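Local structure of IscA (Thermosynechococcus elongatus, 1X0G) at residues A70-I82 / G88-T100. The protein binds a [2Fe-2S] cluster and probably serves as a scaffold on which iron-sulfur clusters are assembled. Numbering follows the deposited sequence.
Sequences AAELLRGLRVDYI and GAFRFHNPNASQT
Arg78, Asp80 and Ile82 pair with His93, Arg91 and Ala89 through two backbone hydrogen bonds each, and strands 78-82 and 89-93 form an antiparallel hairpin whose alternate residues face opposite ways. The apolar face carries Val79, Tyr81, Phe90 and Phe92. Here the edge of Tyr81 meets the face of Phe90 in a T-shaped stack, CD1 of Tyr81 lying 3.7 Å above the centre of the Phe90 ring. With CG anti to the backbone N (chi1 -178°), the tyrosine ring lies along the backbone of Gly88 and Ala89, and its hydroxyl bonds to Gly87 O. Replacing this tyrosine by an alanine is likely to deprive Phe90 of the ring edge over its face and Gly87 O of its hydroxyl partner. The two methyls of Val79 divide between the rings, CG1 against Phe90 CD2 and CG2 3.7 Å from Phe92 CD2.

On the face of Arg78, Asp80, Arg91 and His93, Arg78 NH2 sits over the His93 ring, 3.3 Å from its CG, the two planes only 10° apart. Beyond the strands, Asn94 ND2 donates to Leu73 O at 3.0 Å, tying the end of helix 71-74 to the type I turn that runs from Asn94 to Ala97, while Asn94 OD1 accepts from Asn96 N in an Asx turn.

Strand 3-4 extends the sheet beside 78-82, helix 6-15 packs on Tyr81 and Phe90, and Tyr42 of strand 40-46 stacks on Phe92 while its hydroxyl hydrogen-bonds to Asn94 ND2.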
loop_
_atom_site.group_PDB
_atom_site.type_symbol
_atom_site.label_atom_id
_atom_site.label_comp_id
_atom_site.label_asym_id
_atom_site.label_seq_id
_atom_site.Cartn_x
_atom_site.Cartn_y
_atom_site.Cartn_z
ATOM N N ALA C 70 0.553 -15.575 -2.556
ATOM C CA ALA C 70 0.974 -14.977 -3.785
ATOM C C ALA C 70 0.939 -15.950 -4.939
ATOM O O ALA C 70 1.229 -15.586 -6.028
ATOM C CB ALA C 70 2.328 -14.423 -3.596
ATOM N N ALA C 71 0.588 -17.188 -4.687
ATOM C CA ALA C 71 0.332 -18.171 -5.738
ATOM C C ALA C 71 -0.255 -17.592 -7.031
ATOM O O ALA C 71 0.240 -17.876 -8.152
ATOM C CB ALA C 71 -0.633 -19.274 -5.186
ATOM N N GLU C 72 -1.332 -16.823 -6.857
ATOM C CA GLU C 72 -2.117 -16.257 -7.937
ATOM C C GLU C 72 -1.278 -15.259 -8.722
ATOM O O GLU C 72 -1.377 -15.133 -9.954
ATOM C CB GLU C 72 -3.317 -15.534 -7.345
ATOM C CG GLU C 72 -3.433 -15.632 -5.775
ATOM C CD GLU C 72 -4.926 -15.564 -5.273
ATOM O OE1 GLU C 72 -5.781 -14.938 -5.965
ATOM O OE2 GLU C 72 -5.250 -16.125 -4.194
ATOM N N LEU C 73 -0.445 -14.535 -7.999
ATOM C CA LEU C 73 0.403 -13.559 -8.627
ATOM C C LEU C 73 1.628 -14.170 -9.326
ATOM O O LEU C 73 2.228 -13.481 -10.159
ATOM C CB LEU C 73 0.847 -12.512 -7.644
ATOM C CG LEU C 73 -0.262 -11.752 -6.933
ATOM C CD1 LEU C 73 0.438 -10.920 -5.812
ATOM C CD2 LEU C 73 -0.905 -10.818 -7.853
ATOM N N LEU C 74 1.965 -15.437 -9.051
ATOM C CA LEU C 74 3.282 -15.969 -9.419
ATOM C C LEU C 74 3.223 -17.242 -10.209
ATOM O O LEU C 74 4.262 -17.643 -10.741
ATOM C CB LEU C 74 4.179 -16.243 -8.197
ATOM C CG LEU C 74 4.611 -15.085 -7.297
ATOM C CD1 LEU C 74 5.395 -15.535 -6.095
ATOM C CD2 LEU C 74 5.330 -13.903 -7.967
ATOM N N ARG C 75 2.059 -17.907 -10.252
ATOM C CA ARG C 75 1.884 -19.149 -11.019
ATOM C C ARG C 75 2.594 -19.045 -12.386
ATOM O O ARG C 75 2.305 -18.133 -13.151
ATOM C CB ARG C 75 0.401 -19.413 -11.207
ATOM C CG ARG C 75 0.057 -20.817 -11.810
ATOM C CD ARG C 75 -1.349 -21.345 -11.406
ATOM N NE ARG C 75 -1.615 -21.174 -9.950
ATOM C CZ ARG C 75 -1.416 -22.114 -9.012
ATOM N NH1 ARG C 75 -0.969 -23.326 -9.353
ATOM N NH2 ARG C 75 -1.669 -21.850 -7.726
ATOM N N GLY C 76 3.546 -19.938 -12.687
ATOM C CA GLY C 76 4.213 -19.905 -13.997
ATOM C C GLY C 76 5.310 -18.849 -14.204
ATOM O O GLY C 76 5.874 -18.695 -15.301
ATOM N N LEU C 77 5.652 -18.122 -13.158
ATOM C CA LEU C 77 6.825 -17.290 -13.228
ATOM C C LEU C 77 8.007 -18.140 -13.722
ATOM O O LEU C 77 8.171 -19.313 -13.359
ATOM C CB LEU C 77 7.155 -16.804 -11.843
ATOM C CG LEU C 77 8.289 -15.851 -11.733
ATOM C CD1 LEU C 77 7.760 -14.553 -12.314
ATOM C CD2 LEU C 77 8.600 -15.722 -10.239
ATOM N N ARG C 78 8.811 -17.498 -14.556
ATOM C CA ARG C 78 10.109 -17.986 -14.890
ATOM C C ARG C 78 11.091 -16.890 -14.500
ATOM O O ARG C 78 10.876 -15.679 -14.748
ATOM C CB ARG C 78 10.228 -18.295 -16.392
ATOM C CG ARG C 78 9.163 -19.280 -16.914
ATOM C CD ARG C 78 9.294 -19.489 -18.410
ATOM N NE ARG C 78 9.461 -18.220 -19.118
ATOM C CZ ARG C 78 10.642 -17.694 -19.481
ATOM N NH1 ARG C 78 11.788 -18.318 -19.183
ATOM N NH2 ARG C 78 10.677 -16.526 -20.130
ATOM N N VAL C 79 12.185 -17.350 -13.913
ATOM C CA VAL C 79 13.162 -16.504 -13.317
ATOM C C VAL C 79 14.431 -16.848 -14.055
ATOM O O VAL C 79 14.781 -18.033 -14.185
ATOM C CB VAL C 79 13.330 -16.871 -11.795
ATOM C CG1 VAL C 79 14.552 -16.198 -11.206
ATOM C CG2 VAL C 79 12.079 -16.536 -10.983
ATOM N N ASP C 80 15.141 -15.814 -14.507
ATOM C CA ASP C 80 16.388 -15.975 -15.243
ATOM C C ASP C 80 17.428 -15.139 -14.483
ATOM O O ASP C 80 17.071 -14.312 -13.624
ATOM C CB ASP C 80 16.134 -15.353 -16.573
ATOM C CG ASP C 80 17.179 -15.666 -17.601
ATOM O OD1 ASP C 80 17.984 -16.624 -17.482
ATOM O OD2 ASP C 80 17.161 -14.918 -18.595
ATOM N N TYR C 81 18.704 -15.335 -14.772
ATOM C CA TYR C 81 19.683 -14.429 -14.243
ATOM C C TYR C 81 20.557 -13.908 -15.387
ATOM O O TYR C 81 21.064 -14.716 -16.118
ATOM C CB TYR C 81 20.523 -15.135 -13.204
ATOM C CG TYR C 81 21.549 -14.232 -12.554
ATOM C CD1 TYR C 81 21.196 -13.326 -11.552
ATOM C CD2 TYR C 81 22.899 -14.294 -12.933
ATOM C CE1 TYR C 81 22.166 -12.504 -10.917
ATOM C CE2 TYR C 81 23.856 -13.458 -12.311
ATOM C CZ TYR C 81 23.446 -12.575 -11.306
ATOM O OH TYR C 81 24.367 -11.773 -10.731
ATOM N N ILE C 82 20.739 -12.586 -15.534
ATOM C CA ILE C 82 21.518 -12.006 -16.614
ATOM C C ILE C 82 22.747 -11.224 -16.106
ATOM O O ILE C 82 22.589 -10.355 -15.287
ATOM C CB ILE C 82 20.568 -11.155 -17.500
ATOM C CG1 ILE C 82 19.667 -12.116 -18.266
ATOM C CG2 ILE C 82 21.328 -10.221 -18.523
ATOM C CD1 ILE C 82 18.693 -11.437 -19.182
ATOM N N GLY C 88 25.011 -8.560 -12.001
ATOM C CA GLY C 88 24.053 -9.416 -12.640
ATOM C C GLY C 88 22.774 -9.005 -11.999
ATOM O O GLY C 88 22.778 -8.193 -11.111
ATOM N N ALA C 89 21.670 -9.571 -12.446
ATOM C CA ALA C 89 20.370 -9.374 -11.810
ATOM C C ALA C 89 19.451 -10.487 -12.271
ATOM O O ALA C 89 19.540 -10.964 -13.410
ATOM C CB ALA C 89 19.792 -8.046 -12.152
ATOM N N PHE C 90 18.580 -10.918 -11.375
ATOM C CA PHE C 90 17.478 -11.791 -11.762
ATOM C C PHE C 90 16.531 -11.089 -12.657
ATOM O O PHE C 90 16.387 -9.899 -12.530
ATOM C CB PHE C 90 16.753 -12.277 -10.525
ATOM C CG PHE C 90 17.611 -13.146 -9.708
ATOM C CD1 PHE C 90 18.293 -12.626 -8.605
ATOM C CD2 PHE C 90 17.862 -14.468 -10.122
ATOM C CE1 PHE C 90 19.175 -13.438 -7.901
ATOM C CE2 PHE C 90 18.697 -15.314 -9.381
ATOM C CZ PHE C 90 19.364 -14.803 -8.286
ATOM N N ARG C 91 15.922 -11.841 -13.574
ATOM C CA ARG C 91 14.900 -11.331 -14.474
ATOM C C ARG C 91 13.747 -12.169 -14.229
ATOM O O ARG C 91 13.911 -13.338 -13.970
ATOM C CB ARG C 91 15.250 -11.579 -15.951
ATOM C CG ARG C 91 16.086 -10.552 -16.600
ATOM C CD ARG C 91 15.492 -9.118 -16.555
ATOM N NE ARG C 91 16.450 -8.255 -17.256
ATOM C CZ ARG C 91 17.570 -7.772 -16.707
ATOM N NH1 ARG C 91 17.831 -8.029 -15.415
ATOM N NH2 ARG C 91 18.420 -7.044 -17.452
ATOM N N PHE C 92 12.569 -11.612 -14.415
ATOM C CA PHE C 92 11.339 -12.359 -14.210
ATOM C C PHE C 92 10.397 -12.263 -15.356
ATOM O O PHE C 92 10.145 -11.199 -15.878
ATOM C CB PHE C 92 10.631 -11.734 -13.061
ATOM C CG PHE C 92 11.394 -11.819 -11.822
ATOM C CD1 PHE C 92 12.278 -10.807 -11.466
ATOM C CD2 PHE C 92 11.291 -12.934 -11.012
ATOM C CE1 PHE C 92 13.011 -10.897 -10.272
ATOM C CE2 PHE C 92 12.039 -13.011 -9.799
ATOM C CZ PHE C 92 12.864 -12.010 -9.438
ATOM N N HIS C 93 9.830 -13.368 -15.732
ATOM C CA HIS C 93 8.878 -13.307 -16.780
ATOM C C HIS C 93 7.653 -13.900 -16.109
ATOM O O HIS C 93 7.648 -15.079 -15.726
ATOM C CB HIS C 93 9.371 -14.125 -17.964
ATOM C CG HIS C 93 10.719 -13.699 -18.450
ATOM N ND1 HIS C 93 10.892 -12.647 -19.326
ATOM C CD2 HIS C 93 11.962 -14.188 -18.192
ATOM C CE1 HIS C 93 12.184 -12.505 -19.580
ATOM N NE2 HIS C 93 12.853 -13.417 -18.896
ATOM N N ASN C 94 6.641 -13.066 -15.930
ATOM C CA ASN C 94 5.496 -13.425 -15.153
ATOM C C ASN C 94 4.291 -13.328 -16.049
ATOM O O ASN C 94 3.882 -12.239 -16.426
ATOM C CB ASN C 94 5.396 -12.464 -13.995
ATOM C CG ASN C 94 4.263 -12.793 -13.050
ATOM O OD1 ASN C 94 3.453 -13.691 -13.301
ATOM N ND2 ASN C 94 4.222 -12.066 -11.907
ATOM N N PRO C 95 3.720 -14.470 -16.397
ATOM C CA PRO C 95 2.492 -14.578 -17.199
ATOM C C PRO C 95 1.332 -13.787 -16.597
ATOM O O PRO C 95 0.452 -13.362 -17.320
ATOM C CB PRO C 95 2.158 -16.071 -17.144
ATOM C CG PRO C 95 3.453 -16.752 -16.910
ATOM C CD PRO C 95 4.225 -15.788 -15.981
ATOM N N ASN C 96 1.372 -13.565 -15.283
ATOM C CA ASN C 96 0.382 -12.768 -14.586
ATOM C C ASN C 96 0.612 -11.282 -14.698
ATOM O O ASN C 96 -0.236 -10.506 -14.343
ATOM C CB ASN C 96 0.354 -13.180 -13.140
ATOM C CG ASN C 96 0.184 -14.697 -12.967
ATOM O OD1 ASN C 96 0.975 -15.409 -12.313
ATOM N ND2 ASN C 96 -0.827 -15.192 -13.596
ATOM N N ALA C 97 1.739 -10.861 -15.223
ATOM C CA ALA C 97 2.071 -9.471 -15.165
ATOM C C ALA C 97 1.433 -8.678 -16.285
ATOM O O ALA C 97 1.507 -9.059 -17.449
ATOM C CB ALA C 97 3.478 -9.371 -15.250
ATOM N N SER C 98 0.803 -7.558 -15.979
ATOM C CA SER C 98 0.086 -6.855 -17.028
ATOM C C SER C 98 0.921 -5.723 -17.542
ATOM O O SER C 98 0.780 -5.290 -18.651
ATOM C CB SER C 98 -1.223 -6.350 -16.487
ATOM O OG SER C 98 -1.019 -5.277 -15.586
ATOM N N GLN C 99 1.823 -5.254 -16.713
ATOM C CA GLN C 99 2.899 -4.329 -17.090
ATOM C C GLN C 99 4.071 -4.742 -16.150
ATOM O O GLN C 99 3.932 -5.476 -15.158
ATOM C CB GLN C 99 2.547 -2.827 -16.854
ATOM C CG GLN C 99 1.360 -2.161 -17.630
ATOM C CD GLN C 99 0.220 -1.567 -16.666
ATOM O OE1 GLN C 99 0.206 -0.353 -16.336
ATOM N NE2 GLN C 99 -0.723 -2.450 -16.220
ATOM N N THR C 100 5.218 -4.196 -16.437
ATOM C CA THR C 100 6.349 -4.514 -15.701
ATOM C C THR C 100 7.038 -3.183 -15.596
ATOM O O THR C 100 6.927 -2.428 -16.521
ATOM C CB THR C 100 7.024 -5.510 -16.525
ATOM O OG1 THR C 100 6.814 -6.774 -15.889
ATOM C CG2 THR C 100 8.476 -5.166 -16.737
HETATM O O HOH W 1 20.876 -8.316 -15.509
#